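Local structure of diguanylate cyclase (Pseudomonas aeruginosa, 5M3C) at residues 39-44 with 82-87; 194-199 with 210-215; 268-273 with 298-303; 325-330 with 347-352. The protein belongs to the diguanylate cyclase family and joins a GGDEF domain, with guanosine-5'-triphosphate and calcium bound, to a calcium-binding EAL domain in one chain. All coordinates share one frame; numbering follows the deposited sequence.

Contact 1: residues 39-44 with 82-87; sequences FIDLDR and GGDEFI. With CA (calcium ion), chain G; GTP (guanosine-5'-triphosphate), chain I.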
loop_
_atom_site.group_PDB
_atom_site.type_symbol
_atom_site.label_atom_id
_atom_site.label_comp_id
_atom_site.label_asym_id
_atom_site.label_seq_id
_atom_site.Cartn_x
_atom_site.Cartn_y
_atom_site.Cartn_z
ATOM N N PHE B 39 9.509 25.689 20.416
ATOM C CA PHE B 39 9.834 26.195 19.086
ATOM C C PHE B 39 8.897 25.591 18.048
ATOM O O PHE B 39 8.871 24.369 17.865
ATOM C CB PHE B 39 11.275 25.840 18.732
ATOM C CG PHE B 39 11.887 26.745 17.706
ATOM C CD1 PHE B 39 11.444 26.728 16.397
ATOM C CD2 PHE B 39 12.911 27.610 18.051
ATOM C CE1 PHE B 39 12.008 27.561 15.451
ATOM C CE2 PHE B 39 13.479 28.446 17.112
ATOM C CZ PHE B 39 13.028 28.421 15.808
ATOM N N ILE B 40 8.135 26.446 17.370
ATOM C CA ILE B 40 7.145 25.987 16.394
ATOM C C ILE B 40 7.423 26.518 14.992
ATOM O O ILE B 40 7.379 27.719 14.759
ATOM C CB ILE B 40 5.724 26.429 16.784
ATOM C CG1 ILE B 40 5.322 25.804 18.123
ATOM C CG2 ILE B 40 4.740 26.049 15.688
ATOM C CD1 ILE B 40 3.946 26.219 18.602
ATOM N N ASP B 41 7.682 25.609 14.058
ATOM C CA ASP B 41 7.986 25.973 12.679
ATOM C C ASP B 41 6.932 25.385 11.745
ATOM O O ASP B 41 6.764 24.168 11.678
ATOM C CB ASP B 41 9.377 25.455 12.307
ATOM C CG ASP B 41 9.856 25.965 10.958
ATOM O OD1 ASP B 41 9.022 26.111 10.042
ATOM O OD2 ASP B 41 11.072 26.211 10.810
ATOM N N LEU B 42 6.220 26.249 11.028
ATOM C CA LEU B 42 5.155 25.800 10.136
ATOM C C LEU B 42 5.679 24.755 9.157
ATOM O O LEU B 42 6.825 24.829 8.716
ATOM C CB LEU B 42 4.547 26.982 9.372
ATOM C CG LEU B 42 3.784 28.014 10.211
ATOM C CD1 LEU B 42 3.040 28.998 9.320
ATOM C CD2 LEU B 42 2.814 27.340 11.172
ATOM N N ASP B 43 4.832 23.782 8.826
ATOM C CA ASP B 43 5.212 22.689 7.931
ATOM C C ASP B 43 4.931 23.009 6.463
ATOM O O ASP B 43 3.818 23.390 6.101
ATOM C CB ASP B 43 4.475 21.406 8.318
ATOM C CG ASP B 43 5.037 20.763 9.568
ATOM O OD1 ASP B 43 6.274 20.787 9.747
ATOM O OD2 ASP B 43 4.245 20.224 10.368
ATOM N N ARG B 44 5.950 22.843 5.625
ATOM C CA ARG B 44 5.812 23.023 4.181
ATOM C C ARG B 44 4.945 24.231 3.838
ATOM O O ARG B 44 3.981 24.125 3.082
ATOM C CB ARG B 44 5.237 21.755 3.545
ATOM C CG ARG B 44 6.162 20.549 3.638
ATOM N N GLY B 82 10.494 34.893 13.824
ATOM C CA GLY B 82 10.776 35.414 12.496
ATOM C C GLY B 82 10.428 34.390 11.433
ATOM O O GLY B 82 10.601 33.186 11.639
ATOM N N GLY B 83 9.942 34.871 10.292
ATOM C CA GLY B 83 9.522 33.990 9.208
ATOM C C GLY B 83 8.284 33.210 9.602
ATOM O O GLY B 83 7.352 33.762 10.186
ATOM N N ASP B 84 8.274 31.919 9.290
ATOM C CA ASP B 84 7.160 31.062 9.669
ATOM C C ASP B 84 7.465 30.358 10.985
ATOM O O ASP B 84 6.937 29.281 11.259
ATOM C CB ASP B 84 6.886 30.025 8.581
ATOM C CG ASP B 84 7.962 28.961 8.504
ATOM O OD1 ASP B 84 9.136 29.280 8.791
ATOM O OD2 ASP B 84 7.637 27.805 8.155
ATOM N N GLU B 85 8.322 30.970 11.797
ATOM C CA GLU B 85 8.717 30.377 13.068
ATOM C C GLU B 85 8.163 31.172 14.242
ATOM O O GLU B 85 8.334 32.390 14.319
ATOM C CB GLU B 85 10.241 30.295 13.172
ATOM C CG GLU B 85 10.867 29.226 12.293
ATOM C CD GLU B 85 12.381 29.235 12.359
ATOM O OE1 GLU B 85 12.960 30.336 12.484
ATOM O OE2 GLU B 85 12.988 28.147 12.280
ATOM N N PHE B 86 7.491 30.468 15.148
ATOM C CA PHE B 86 6.973 31.056 16.374
ATOM C C PHE B 86 7.673 30.416 17.560
ATOM O O PHE B 86 8.075 29.251 17.502
ATOM C CB PHE B 86 5.467 30.828 16.487
ATOM C CG PHE B 86 4.686 31.369 15.327
ATOM C CD1 PHE B 86 4.521 30.615 14.177
ATOM C CD2 PHE B 86 4.122 32.632 15.383
ATOM C CE1 PHE B 86 3.806 31.110 13.104
ATOM C CE2 PHE B 86 3.407 33.135 14.313
ATOM C CZ PHE B 86 3.249 32.372 13.170
ATOM N N ILE B 87 7.817 31.180 18.634
ATOM C CA ILE B 87 8.455 30.679 19.840
ATOM C C ILE B 87 7.587 31.001 21.044
ATOM O O ILE B 87 6.952 32.057 21.103
ATOM C CB ILE B 87 9.872 31.259 20.009
ATOM C CG1 ILE B 87 10.665 30.415 21.009
ATOM C CG2 ILE B 87 9.812 32.721 20.428
ATOM C CD1 ILE B 87 12.163 30.489 20.813
HETATM CA CA CA G . 8.724 25.851 7.832
HETATM P PG GTP I . 9.665 22.848 6.231
HETATM O O1G GTP I . 10.908 22.101 5.811
HETATM O O2G GTP I . 8.553 21.975 6.758
HETATM O O3G GTP I . 9.933 24.066 7.083
HETATM O O3B GTP I . 9.025 23.417 4.866
HETATM P PB GTP I . 8.930 24.998 4.570
HETATM O O1B GTP I . 8.581 25.188 3.113
HETATM O O2B GTP I . 8.065 25.641 5.628
HETATM O O3A GTP I . 10.471 25.427 4.778
HETATM P PA GTP I . 10.909 26.903 5.250
HETATM O O1A GTP I . 12.276 27.196 4.680
HETATM O O2A GTP I . 10.667 27.039 6.736
HETATM O "O5'" GTP I . 9.853 27.832 4.487
HETATM C "C5'" GTP I . 9.407 29.020 5.119
HETATM C "C4'" GTP I . 8.376 29.658 4.213
HETATM O "O4'" GTP I . 7.644 30.645 4.941
HETATM C "C3'" GTP I . 9.036 30.347 3.024
HETATM O "O3'" GTP I . 8.523 29.836 1.791
HETATM C "C2'" GTP I . 8.693 31.813 3.187
HETATM O "O2'" GTP I . 8.391 32.440 1.938
HETATM C "C1'" GTP I . 7.481 31.783 4.100
HETATM N N9 GTP I . 7.388 33.034 4.873
HETATM C C8 GTP I . 8.266 33.481 5.788
HETATM N N7 GTP I . 7.852 34.674 6.289
HETATM C C5 GTP I . 6.693 34.993 5.684
HETATM C C6 GTP I . 5.724 36.106 5.740
HETATM O O6 GTP I . 5.911 37.068 6.513
HETATM N N1 GTP I . 4.645 36.052 4.945
HETATM C C2 GTP I . 4.424 35.022 4.107
HETATM N N2 GTP I . 3.313 35.031 3.331
HETATM N N3 GTP I . 5.271 33.970 4.004
HETATM C C4 GTP I . 6.395 33.906 4.751
#
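D41, from strand 35-43, and D84, from the turn just before strand 85-90, reach the same calcium ion, their carboxylate planes 85° apart. D41 OD1 binds at 2.2 Å and D84 OD2 at 2.3 Å; the L42 carbonyl O and one oxygen from each GTP phosphate complete the set. D84 lies in the GGDEF motif, residues 82-86, inside the type II' turn from G82 to E85; its CG sits between backbone N and carbonyl carbon (chi1 71°), and the carboxylate faces the metal. I40 and F86 form a hydrogen-bonded antiparallel pair, and L42 N donates to D84 O. E85 OE2 and D41 OD2 lie near each other as two acceptors, not hydrogen-bonded, while the E85 carboxyl end meets the F39 ring at its edge, the planes 80° apart. L42 slides past D84 in the opposite direction and meets the F86 ring edge. R44 N donates to GTP O2G at 3.0 Å. Helix 139-155 packs against F39 and D41, helix 54-70 against L42 and F86, and strand 119-132 flanks strand 35-43.

Contact 2: residues 194-199 with 210-215; sequences YYQPKL and EALVRW. With CA (calcium ion), chain H.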
loop_
_atom_site.group_PDB
_atom_site.type_symbol
_atom_site.label_atom_id
_atom_site.label_comp_id
_atom_site.label_asym_id
_atom_site.label_seq_id
_atom_site.Cartn_x
_atom_site.Cartn_y
_atom_site.Cartn_z
ATOM N N TYR B 194 30.164 4.262 -10.011
ATOM C CA TYR B 194 30.876 2.988 -9.967
ATOM C C TYR B 194 30.133 1.990 -10.843
ATOM O O TYR B 194 28.942 2.148 -11.093
ATOM C CB TYR B 194 30.966 2.473 -8.532
ATOM C CG TYR B 194 32.188 2.951 -7.785
ATOM C CD1 TYR B 194 32.611 4.271 -7.874
ATOM C CD2 TYR B 194 32.912 2.084 -6.978
ATOM C CE1 TYR B 194 33.730 4.710 -7.187
ATOM C CE2 TYR B 194 34.028 2.514 -6.287
ATOM C CZ TYR B 194 34.433 3.825 -6.396
ATOM O OH TYR B 194 35.545 4.247 -5.707
ATOM N N TYR B 195 30.832 0.967 -11.320
ATOM C CA TYR B 195 30.232 0.026 -12.256
ATOM C C TYR B 195 30.418 -1.416 -11.808
ATOM O O TYR B 195 31.526 -1.854 -11.513
ATOM C CB TYR B 195 30.793 0.251 -13.661
ATOM C CG TYR B 195 30.521 1.651 -14.163
ATOM C CD1 TYR B 195 31.364 2.703 -13.830
ATOM C CD2 TYR B 195 29.406 1.927 -14.941
ATOM C CE1 TYR B 195 31.112 3.989 -14.272
ATOM C CE2 TYR B 195 29.147 3.210 -15.388
ATOM C CZ TYR B 195 30.002 4.237 -15.051
ATOM O OH TYR B 195 29.749 5.514 -15.493
ATOM N N GLN B 196 29.306 -2.141 -11.744
ATOM C CA GLN B 196 29.319 -3.537 -11.338
ATOM C C GLN B 196 28.942 -4.418 -12.518
ATOM O O GLN B 196 27.953 -4.151 -13.201
ATOM C CB GLN B 196 28.341 -3.763 -10.188
ATOM C CG GLN B 196 28.381 -5.167 -9.616
ATOM C CD GLN B 196 27.841 -5.227 -8.202
ATOM O OE1 GLN B 196 26.784 -4.671 -7.907
ATOM N NE2 GLN B 196 28.570 -5.898 -7.318
ATOM N N PRO B 197 29.733 -5.474 -12.766
ATOM C CA PRO B 197 29.448 -6.367 -13.883
ATOM C C PRO B 197 28.300 -7.334 -13.598
ATOM O O PRO B 197 28.107 -7.751 -12.453
ATOM C CB PRO B 197 30.758 -7.138 -14.046
ATOM C CG PRO B 197 31.343 -7.164 -12.678
ATOM C CD PRO B 197 30.968 -5.849 -12.057
ATOM N N LYS B 198 27.550 -7.672 -14.643
ATOM C CA LYS B 198 26.536 -8.721 -14.576
ATOM C C LYS B 198 26.966 -9.905 -15.433
ATOM O O LYS B 198 27.369 -9.731 -16.582
ATOM C CB LYS B 198 25.184 -8.216 -15.081
ATOM C CG LYS B 198 24.364 -7.439 -14.067
ATOM C CD LYS B 198 24.562 -5.941 -14.208
ATOM C CE LYS B 198 23.230 -5.208 -14.186
ATOM N NZ LYS B 198 22.696 -5.026 -15.564
ATOM N N LEU B 199 26.867 -11.107 -14.875
ATOM C CA LEU B 199 27.265 -12.314 -15.596
ATOM C C LEU B 199 26.045 -13.171 -15.899
ATOM O O LEU B 199 25.029 -13.073 -15.216
ATOM C CB LEU B 199 28.265 -13.124 -14.767
ATOM C CG LEU B 199 29.146 -14.124 -15.521
ATOM C CD1 LEU B 199 30.320 -13.414 -16.176
ATOM C CD2 LEU B 199 29.642 -15.203 -14.573
ATOM N N GLU B 210 25.890 -2.452 -14.019
ATOM C CA GLU B 210 25.061 -1.471 -13.333
ATOM C C GLU B 210 25.896 -0.280 -12.879
ATOM O O GLU B 210 26.984 -0.445 -12.316
ATOM C CB GLU B 210 24.362 -2.092 -12.125
ATOM C CG GLU B 210 23.382 -1.145 -11.446
ATOM C CD GLU B 210 22.700 -1.760 -10.238
ATOM O OE1 GLU B 210 23.055 -2.895 -9.862
ATOM O OE2 GLU B 210 21.809 -1.104 -9.661
ATOM N N ALA B 211 25.372 0.917 -13.131
ATOM C CA ALA B 211 26.001 2.154 -12.690
ATOM C C ALA B 211 25.429 2.557 -11.339
ATOM O O ALA B 211 24.220 2.700 -11.186
ATOM C CB ALA B 211 25.779 3.256 -13.711
ATOM N N LEU B 212 26.315 2.739 -10.367
ATOM C CA LEU B 212 25.924 3.005 -8.990
ATOM C C LEU B 212 26.580 4.285 -8.483
ATOM O O LEU B 212 27.803 4.419 -8.514
ATOM C CB LEU B 212 26.340 1.830 -8.108
ATOM C CG LEU B 212 25.739 0.480 -8.506
ATOM C CD1 LEU B 212 26.598 -0.669 -8.004
ATOM C CD2 LEU B 212 24.315 0.361 -7.986
ATOM N N VAL B 213 25.763 5.214 -7.999
ATOM C CA VAL B 213 26.262 6.510 -7.547
ATOM C C VAL B 213 27.006 6.395 -6.222
ATOM O O VAL B 213 26.531 5.761 -5.282
ATOM C CB VAL B 213 25.124 7.526 -7.361
ATOM C CG1 VAL B 213 25.682 8.940 -7.338
ATOM C CG2 VAL B 213 24.095 7.386 -8.469
ATOM N N ARG B 214 28.175 7.020 -6.160
ATOM C CA ARG B 214 28.974 7.057 -4.947
ATOM C C ARG B 214 29.285 8.500 -4.588
ATOM O O ARG B 214 29.275 9.378 -5.449
ATOM C CB ARG B 214 30.284 6.293 -5.143
ATOM C CG ARG B 214 30.133 4.780 -5.217
ATOM C CD ARG B 214 29.845 4.179 -3.851
ATOM N NE ARG B 214 30.070 2.736 -3.837
ATOM C CZ ARG B 214 29.168 1.826 -4.197
ATOM N NH1 ARG B 214 27.961 2.197 -4.612
ATOM N NH2 ARG B 214 29.474 0.536 -4.144
ATOM N N TRP B 215 29.566 8.742 -3.313
ATOM C CA TRP B 215 29.912 10.078 -2.855
ATOM C C TRP B 215 30.929 10.005 -1.729
ATOM O O TRP B 215 30.607 9.580 -0.622
ATOM C CB TRP B 215 28.655 10.828 -2.395
ATOM C CG TRP B 215 28.904 12.257 -1.976
ATOM C CD1 TRP B 215 29.944 13.054 -2.355
ATOM C CD2 TRP B 215 28.076 13.059 -1.125
ATOM N NE1 TRP B 215 29.824 14.296 -1.780
ATOM C CE2 TRP B 215 28.684 14.326 -1.023
ATOM C CE3 TRP B 215 26.883 12.828 -0.434
ATOM C CZ2 TRP B 215 28.140 15.357 -0.262
ATOM C CZ3 TRP B 215 26.344 13.854 0.323
ATOM C CH2 TRP B 215 26.973 15.101 0.403
HETATM CA CA CA H . 19.752 -1.640 -8.669
#
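E210 pairs with Q196 through its backbone and binds the calcium ion through its side chain. With CG anti to the backbone N (chi1 -175°) and the rest of the chain extended, it spans the distance to the metal, OE2 binding at 2.3 Å; its other oxygen, OE1, is bonded to Q408. In the hydrogen-bonded antiparallel pair E210 N gives to Q196 O at 2.8 Å and Q196 N returns to E210 O. Two residues along, Y194 and L212 repeat the pattern, with Y194 N meeting L212 O at 174°. K198 bends across E210, its CE lying 3.9 Å from E210 CB, while its NZ turns to S267. Further out, Q196 lays its OE1 near L212 CD1, although that oxygen is bonded to Q408 and NE2 to S413. On the face shared by Y195 and A211, Y195 CE2 touches A211 CB at 3.8 Å, and W256 meets the Y195 ring edge-to-face. At the far end R214 crosses Y194 at about a right angle, its CG making a CH-pi contact over one ring face. This EAL-domain hairpin thus presents a carboxylate with divided duties: one oxygen serves the metal, and the other accepts from an amide that probably helps fix the group's rotation.

Contact 3: residues 268-273 with 298-303; sequences VNLAGA and LQLEIT. With CA (calcium ion), chain H.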
loop_
_atom_site.group_PDB
_atom_site.type_symbol
_atom_site.label_atom_id
_atom_site.label_comp_id
_atom_site.label_asym_id
_atom_site.label_seq_id
_atom_site.Cartn_x
_atom_site.Cartn_y
_atom_site.Cartn_z
ATOM N N VAL B 268 20.681 1.528 -14.668
ATOM C CA VAL B 268 20.691 2.632 -13.715
ATOM C C VAL B 268 19.370 2.717 -12.962
ATOM O O VAL B 268 18.297 2.629 -13.559
ATOM C CB VAL B 268 20.961 3.975 -14.411
ATOM C CG1 VAL B 268 20.817 5.122 -13.426
ATOM C CG2 VAL B 268 22.349 3.978 -15.024
ATOM N N ASN B 269 19.456 2.885 -11.646
ATOM C CA ASN B 269 18.265 3.027 -10.819
ATOM C C ASN B 269 17.572 4.350 -11.116
ATOM O O ASN B 269 18.221 5.383 -11.279
ATOM C CB ASN B 269 18.625 2.949 -9.336
ATOM C CG ASN B 269 19.089 1.565 -8.921
ATOM O OD1 ASN B 269 18.463 0.559 -9.255
ATOM N ND2 ASN B 269 20.189 1.510 -8.179
ATOM N N LEU B 270 16.248 4.306 -11.187
ATOM C CA LEU B 270 15.452 5.492 -11.456
ATOM C C LEU B 270 14.567 5.797 -10.256
ATOM O O LEU B 270 13.553 5.137 -10.042
ATOM C CB LEU B 270 14.593 5.277 -12.701
ATOM C CG LEU B 270 13.999 6.531 -13.338
ATOM C CD1 LEU B 270 15.096 7.395 -13.937
ATOM C CD2 LEU B 270 12.983 6.145 -14.401
ATOM N N ALA B 271 14.963 6.795 -9.471
ATOM C CA ALA B 271 14.189 7.218 -8.308
ATOM C C ALA B 271 12.729 7.430 -8.683
ATOM O O ALA B 271 12.415 7.793 -9.815
ATOM C CB ALA B 271 14.773 8.494 -7.724
ATOM N N GLY B 272 11.836 7.202 -7.726
ATOM C CA GLY B 272 10.403 7.323 -7.971
ATOM C C GLY B 272 10.007 8.654 -8.583
ATOM O O GLY B 272 9.224 8.702 -9.532
ATOM N N ALA B 273 10.557 9.737 -8.042
ATOM C CA ALA B 273 10.178 11.083 -8.458
ATOM C C ALA B 273 10.591 11.386 -9.897
ATOM O O ALA B 273 9.900 12.128 -10.598
ATOM C CB ALA B 273 10.771 12.113 -7.510
ATOM N N LEU B 298 20.626 1.145 -22.897
ATOM C CA LEU B 298 20.330 1.660 -21.554
ATOM C C LEU B 298 19.156 0.951 -20.859
ATOM O O LEU B 298 18.079 0.778 -21.440
ATOM C CB LEU B 298 20.047 3.164 -21.623
ATOM C CG LEU B 298 19.512 3.829 -20.349
ATOM C CD1 LEU B 298 20.627 4.078 -19.345
ATOM C CD2 LEU B 298 18.807 5.131 -20.696
ATOM N N GLN B 299 19.374 0.562 -19.605
ATOM C CA GLN B 299 18.334 -0.079 -18.801
ATOM C C GLN B 299 18.007 0.741 -17.554
ATOM O O GLN B 299 18.905 1.169 -16.821
ATOM C CB GLN B 299 18.764 -1.490 -18.389
ATOM C CG GLN B 299 17.850 -2.141 -17.361
ATOM C CD GLN B 299 18.259 -3.565 -17.036
ATOM O OE1 GLN B 299 18.489 -4.373 -17.934
ATOM N NE2 GLN B 299 18.344 -3.883 -15.747
ATOM N N LEU B 300 16.714 0.949 -17.317
ATOM C CA LEU B 300 16.254 1.694 -16.148
ATOM C C LEU B 300 15.663 0.759 -15.103
ATOM O O LEU B 300 14.632 0.126 -15.337
ATOM C CB LEU B 300 15.210 2.735 -16.553
ATOM C CG LEU B 300 15.700 3.801 -17.531
ATOM C CD1 LEU B 300 14.535 4.652 -18.009
ATOM C CD2 LEU B 300 16.779 4.665 -16.897
ATOM N N GLU B 301 16.322 0.674 -13.951
ATOM C CA GLU B 301 15.857 -0.173 -12.860
ATOM C C GLU B 301 14.913 0.615 -11.966
ATOM O O GLU B 301 15.202 1.750 -11.606
ATOM C CB GLU B 301 17.040 -0.686 -12.031
ATOM C CG GLU B 301 17.938 -1.677 -12.758
ATOM C CD GLU B 301 19.102 -2.145 -11.905
ATOM O OE1 GLU B 301 19.155 -1.780 -10.711
ATOM O OE2 GLU B 301 19.967 -2.878 -12.426
ATOM N N ILE B 302 13.784 0.014 -11.609
ATOM C CA ILE B 302 12.826 0.676 -10.732
ATOM C C ILE B 302 12.441 -0.250 -9.586
ATOM O O ILE B 302 12.122 -1.416 -9.801
ATOM C CB ILE B 302 11.562 1.107 -11.499
ATOM C CG1 ILE B 302 11.953 1.708 -12.853
ATOM C CG2 ILE B 302 10.759 2.101 -10.673
ATOM C CD1 ILE B 302 10.803 2.331 -13.614
ATOM N N THR B 303 12.474 0.278 -8.368
ATOM C CA THR B 303 12.232 -0.529 -7.178
ATOM C C THR B 303 10.786 -1.024 -7.119
ATOM O O THR B 303 9.846 -0.265 -7.367
ATOM C CB THR B 303 12.579 0.252 -5.891
ATOM O OG1 THR B 303 12.437 -0.603 -4.750
ATOM C CG2 THR B 303 11.680 1.470 -5.724
HETATM CA CA CA H . 19.752 -1.640 -8.669
#
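N269 and E301 both set CG anti to the carbonyl carbon, with chi1 -68° in each, and from neighbouring parallel strands this brings their oxygens to one calcium ion. E301 continues extended (chi2 179°), placing OE1 2.1 Å from the metal, whereas the shorter N269 brings OD1 to 2.6 Å. The two ligand atoms, N269 OD1 and E301 OE1, lie 2.8 Å apart, with the amide and carboxylate planes turned by 63°. E301 OE2 is held by a salt bridge to K352, which probably helps hold the carboxylate in place. The strands belong to the parallel part of the EAL-domain barrel, where N269 and E301 lie near the C-terminal ends of their strands; E210 and D331 complete the protein ligands. V268 N bonds to Q299 O at 2.8 Å, V268 O accepts from E301 N lying above its carbonyl plane, and L270 N reaches E301 O. L300, on the face opposite N269 and E301, meets L270 CD2 through its CD1 at 4.2 Å, and helices 238-259 and 280-291 pack against L300.

Contact 4: residues 325-330 with 347-352; sequences GVQLAI and PLDILK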
loop_
_atom_site.group_PDB
_atom_site.type_symbol
_atom_site.label_atom_id
_atom_site.label_comp_id
_atom_site.label_asym_id
_atom_site.label_seq_id
_atom_site.Cartn_x
_atom_site.Cartn_y
_atom_site.Cartn_z
ATOM N N GLY B 325 12.854 2.559 -26.515
ATOM C CA GLY B 325 13.676 1.378 -26.759
ATOM C C GLY B 325 14.538 0.975 -25.579
ATOM O O GLY B 325 15.218 -0.053 -25.623
ATOM N N VAL B 326 14.513 1.780 -24.520
ATOM C CA VAL B 326 15.297 1.481 -23.325
ATOM C C VAL B 326 14.678 0.305 -22.590
ATOM O O VAL B 326 13.478 0.059 -22.697
ATOM C CB VAL B 326 15.378 2.680 -22.358
ATOM C CG1 VAL B 326 15.796 3.943 -23.099
ATOM C CG2 VAL B 326 14.052 2.888 -21.644
ATOM N N GLN B 327 15.501 -0.419 -21.840
ATOM C CA GLN B 327 15.017 -1.583 -21.109
ATOM C C GLN B 327 14.489 -1.183 -19.737
ATOM O O GLN B 327 14.926 -0.187 -19.156
ATOM C CB GLN B 327 16.125 -2.630 -20.975
ATOM C CG GLN B 327 16.612 -3.167 -22.312
ATOM C CD GLN B 327 17.443 -4.424 -22.168
ATOM O OE1 GLN B 327 18.159 -4.601 -21.182
ATOM N NE2 GLN B 327 17.354 -5.307 -23.154
ATOM N N LEU B 328 13.536 -1.962 -19.231
ATOM C CA LEU B 328 12.967 -1.725 -17.910
ATOM C C LEU B 328 13.154 -2.940 -17.018
ATOM O O LEU B 328 13.000 -4.081 -17.460
ATOM C CB LEU B 328 11.483 -1.393 -18.022
ATOM C CG LEU B 328 11.157 -0.092 -18.753
ATOM C CD1 LEU B 328 9.652 0.122 -18.775
ATOM C CD2 LEU B 328 11.859 1.092 -18.103
ATOM N N ALA B 329 13.481 -2.685 -15.756
ATOM C CA ALA B 329 13.737 -3.753 -14.801
ATOM C C ALA B 329 13.093 -3.455 -13.457
ATOM O O ALA B 329 13.069 -2.312 -13.003
ATOM C CB ALA B 329 15.235 -3.953 -14.625
ATOM N N ILE B 330 12.571 -4.498 -12.826
ATOM C CA ILE B 330 12.030 -4.382 -11.488
ATOM C C ILE B 330 13.111 -4.795 -10.486
ATOM O O ILE B 330 13.646 -5.910 -10.540
ATOM C CB ILE B 330 10.753 -5.231 -11.324
ATOM C CG1 ILE B 330 10.044 -4.896 -10.014
ATOM C CG2 ILE B 330 11.070 -6.712 -11.388
ATOM C CD1 ILE B 330 9.266 -3.602 -10.072
ATOM N N PRO B 347 5.571 -3.439 -18.994
ATOM C CA PRO B 347 6.465 -3.885 -20.056
ATOM C C PRO B 347 7.893 -4.065 -19.545
ATOM O O PRO B 347 8.818 -3.415 -20.030
ATOM C CB PRO B 347 6.386 -2.747 -21.073
ATOM C CG PRO B 347 6.106 -1.534 -20.251
ATOM C CD PRO B 347 5.299 -1.992 -19.066
ATOM N N LEU B 348 8.056 -4.947 -18.567
ATOM C CA LEU B 348 9.361 -5.202 -17.977
ATOM C C LEU B 348 10.171 -6.138 -18.859
ATOM O O LEU B 348 9.615 -6.888 -19.657
ATOM C CB LEU B 348 9.196 -5.819 -16.589
ATOM C CG LEU B 348 8.454 -4.937 -15.586
ATOM C CD1 LEU B 348 8.085 -5.730 -14.342
ATOM C CD2 LEU B 348 9.298 -3.724 -15.230
ATOM N N ASP B 349 11.489 -6.085 -18.712
ATOM C CA ASP B 349 12.377 -7.007 -19.407
ATOM C C ASP B 349 13.155 -7.843 -18.397
ATOM O O ASP B 349 13.433 -9.024 -18.627
ATOM C CB ASP B 349 13.352 -6.232 -20.296
ATOM C CG ASP B 349 12.650 -5.409 -21.356
ATOM O OD1 ASP B 349 11.922 -6.000 -22.183
ATOM O OD2 ASP B 349 12.829 -4.174 -21.371
ATOM N N ILE B 350 13.495 -7.221 -17.272
ATOM C CA ILE B 350 14.349 -7.842 -16.269
ATOM C C ILE B 350 13.630 -7.954 -14.925
ATOM O O ILE B 350 12.758 -7.150 -14.610
ATOM C CB ILE B 350 15.642 -7.021 -16.070
ATOM C CG1 ILE B 350 16.329 -6.760 -17.416
ATOM C CG2 ILE B 350 16.587 -7.721 -15.104
ATOM C CD1 ILE B 350 16.841 -8.005 -18.107
ATOM N N LEU B 351 14.007 -8.960 -14.142
ATOM C CA LEU B 351 13.452 -9.166 -12.807
ATOM C C LEU B 351 14.611 -9.388 -11.838
ATOM O O LEU B 351 15.315 -10.396 -11.923
ATOM C CB LEU B 351 12.509 -10.378 -12.813
ATOM C CG LEU B 351 11.725 -10.779 -11.552
ATOM C CD1 LEU B 351 12.638 -11.073 -10.370
ATOM C CD2 LEU B 351 10.708 -9.716 -11.184
ATOM N N LYS B 352 14.815 -8.451 -10.916
ATOM C CA LYS B 352 15.952 -8.541 -10.002
ATOM C C LYS B 352 15.562 -9.087 -8.627
ATOM O O LYS B 352 14.813 -8.453 -7.878
ATOM C CB LYS B 352 16.622 -7.175 -9.863
ATOM C CG LYS B 352 16.894 -6.495 -11.196
ATOM C CD LYS B 352 18.005 -5.464 -11.091
ATOM C CE LYS B 352 19.364 -6.129 -10.932
ATOM N NZ LYS B 352 20.482 -5.147 -10.974
#
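L328, in strand 327-333 of the EAL-domain barrel, is held by D349, just ahead of the parallel strand 350-353, and D349 grips both the N-H and the C=O of L328. Its OD2 accepts from L328 N at 3.2 Å, met on the anti side and 19° out of the carboxylate plane, while its own N donates to L328 O at 2.8 Å. The D349 CG lies anti to the carbonyl carbon (chi1 -61°), an arrangement that turns the carboxylate back toward the L328 amide; OD2 also has a salt bridge to K322 of helix 312-324, so a backbone N-H and an ammonium share one oxygen. L328 O is shared as well, taking a second bond from I350 N at 3.2 Å. From there the regular parallel pattern takes over. I330 N donates to I350 O from above the carbonyl plane, and I330 O accepts from K352 N at 2.8 Å. The K352 ammonium leads away from this strand pair to E301, with a hydrogen bond to Q408 as well. Around these polar links the apolar groups close in: L348 CD1 lies against I330 CB, and L328 CB lies near L348 CD2. On the face opposite I330, A329 CB lies beside I350 CB. At the N-terminal end of segment 347-352, L328 CD1 ends 4.2 Å from P347 CG.

From the N terminus, contact 1 closes a largely helical loop within the GGDEF domain and ties strand 35-43 to strand 85-90. The other three follow in series within the EAL domain, none enclosing or crossing another; the centre of contact 1 is about 36 Å from that of contact 3. Contact 2 closes the short hairpin of strands 192-200 and 206-217, contact 3 a longer connection through helices 272-276 and 280-291, and contact 4 the link through helix 340-345. Their strands share one sheet: 206-217 neighbours 266-269, and 298-303 neighbours 327-333. Contacts 2 and 3 meet at one calcium ion, and K352 joins contact 4 to contact 3.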